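Local coordinates for EAL domain protein (Vibrio cholerae serotype O1, PDB 6IJ2) that probably hydrolyses cyclic dinucleotides such as c-di-GMP and cGAMP as an EAL-type phosphodiesterase, here with calcium and the linear dinucleotide pGpG bound, at residues R186-H189 with R194-I197. The protein carries 1 engineered substitution. Sequence-based numbering, arbitrary orientation.
Sequences RNIH and RQSI
Gln195 donates its side-chain amide to the backbone of Ile188: NE2 lies 2.9 Å from Ile188 O, with an N-H...O angle of 153°. NE2 approaches in the carbonyl plane, and Ile188 O lies 8° out of the amide plane of Gln195. With CG turned beside the backbone N, Gln195 CG comes to 3.1 Å from Ile188 O, and the extended chain beyond it carries the amide to the loop. His189 O is 3.2 Å from Gln195 NE2, but the angle is too poor for a second bond. Ile188 reaches the helix backbone by its longer branch: CG1 is anti to the backbone N (chi1 -171°), and CD1 ends 3.5 Å from Arg194 O. On its way Ile188 CG1 passes 3.9 Å from Arg194 CB. Arg194 runs alongside the loop, extended from CG to NE, with CD 3.6 Å from Arg186 O. Its guanidinium has its polar partners elsewhere: Gly183 O, Asp191 and Asp172 of the second subunit. The guanidinium of Arg186 leads away from the helix to Glu222 and Gly216 O, while Trp225 of helix 220-229 packs on both Ile188 and Gln195. The contact packs the loop after helix 182-185 against the first turns of helix 192-207, in the outer helical layer of the TIM-like barrel of the EAL domain.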
loop_
_atom_site.group_PDB
_atom_site.type_symbol
_atom_site.label_atom_id
_atom_site.label_comp_id
_atom_site.label_asym_id
_atom_site.label_seq_id
_atom_site.Cartn_x
_atom_site.Cartn_y
_atom_site.Cartn_z
ATOM N N ARG A 186 -7.176 -8.872 11.900
ATOM C CA ARG A 186 -7.631 -10.243 12.114
ATOM C C ARG A 186 -6.717 -10.961 13.102
ATOM O O ARG A 186 -5.516 -11.147 12.842
ATOM C CB ARG A 186 -7.680 -11.002 10.787
ATOM C CG ARG A 186 -8.222 -12.431 10.880
ATOM C CD ARG A 186 -9.692 -12.480 11.330
ATOM N NE ARG A 186 -10.570 -11.721 10.438
ATOM C CZ ARG A 186 -11.328 -10.685 10.801
ATOM N NH1 ARG A 186 -11.361 -10.255 12.061
ATOM N NH2 ARG A 186 -12.067 -10.069 9.888
ATOM N N ASN A 187 -7.292 -11.360 14.237
ATOM C CA ASN A 187 -6.574 -12.079 15.292
ATOM C C ASN A 187 -5.379 -11.283 15.804
ATOM O O ASN A 187 -4.335 -11.848 16.147
ATOM C CB ASN A 187 -6.140 -13.467 14.815
ATOM C CG ASN A 187 -7.322 -14.382 14.555
ATOM O OD1 ASN A 187 -8.289 -14.392 15.316
ATOM N ND2 ASN A 187 -7.258 -15.144 13.469
ATOM N N ILE A 188 -5.539 -9.957 15.885
ATOM C CA ILE A 188 -4.394 -9.122 16.230
ATOM C C ILE A 188 -3.943 -9.393 17.662
ATOM O O ILE A 188 -2.755 -9.266 17.974
ATOM C CB ILE A 188 -4.711 -7.635 15.996
ATOM C CG1 ILE A 188 -3.440 -6.795 16.154
ATOM C CG2 ILE A 188 -5.863 -7.156 16.910
ATOM C CD1 ILE A 188 -3.578 -5.403 15.582
ATOM N N HIS A 189 -4.858 -9.825 18.530
ATOM C CA HIS A 189 -4.491 -10.215 19.891
ATOM C C HIS A 189 -3.532 -11.397 19.927
ATOM O O HIS A 189 -2.899 -11.639 20.965
ATOM C CB HIS A 189 -5.745 -10.577 20.687
ATOM C CG HIS A 189 -6.501 -11.739 20.128
ATOM N ND1 HIS A 189 -7.154 -11.687 18.913
ATOM C CD2 HIS A 189 -6.702 -12.989 20.611
ATOM C CE1 HIS A 189 -7.727 -12.853 18.676
ATOM N NE2 HIS A 189 -7.467 -13.661 19.690
ATOM N N ARG A 194 1.291 -8.160 13.617
ATOM C CA ARG A 194 0.182 -7.232 13.438
ATOM C C ARG A 194 0.085 -6.251 14.603
ATOM O O ARG A 194 -0.272 -5.083 14.403
ATOM C CB ARG A 194 -1.133 -8.003 13.257
ATOM C CG ARG A 194 -1.312 -8.578 11.854
ATOM C CD ARG A 194 -2.589 -9.390 11.702
ATOM N NE ARG A 194 -2.900 -9.626 10.290
ATOM C CZ ARG A 194 -2.237 -10.473 9.493
ATOM N NH1 ARG A 194 -1.217 -11.201 9.955
ATOM N NH2 ARG A 194 -2.596 -10.601 8.215
ATOM N N GLN A 195 0.434 -6.697 15.815
ATOM C CA GLN A 195 0.467 -5.796 16.964
ATOM C C GLN A 195 1.461 -4.660 16.753
ATOM O O GLN A 195 1.158 -3.500 17.045
ATOM C CB GLN A 195 0.823 -6.581 18.226
ATOM C CG GLN A 195 -0.282 -7.545 18.644
ATOM C CD GLN A 195 0.130 -8.475 19.758
ATOM O OE1 GLN A 195 1.210 -8.342 20.329
ATOM N NE2 GLN A 195 -0.723 -9.445 20.054
ATOM N N SER A 196 2.653 -4.974 16.243
ATOM C CA SER A 196 3.638 -3.922 16.016
ATOM C C SER A 196 3.220 -3.009 14.877
ATOM O O SER A 196 3.460 -1.798 14.936
ATOM C CB SER A 196 5.025 -4.517 15.730
ATOM O OG SER A 196 5.557 -5.106 16.907
ATOM N N ILE A 197 2.613 -3.568 13.820
ATOM C CA ILE A 197 2.113 -2.727 12.729
ATOM C C ILE A 197 1.086 -1.736 13.258
ATOM O O ILE A 197 1.139 -0.536 12.961
ATOM C CB ILE A 197 1.520 -3.587 11.596
ATOM C CG1 ILE A 197 2.612 -4.381 10.891
ATOM C CG2 ILE A 197 0.804 -2.704 10.566
ATOM C CD1 ILE A 197 2.074 -5.283 9.782
#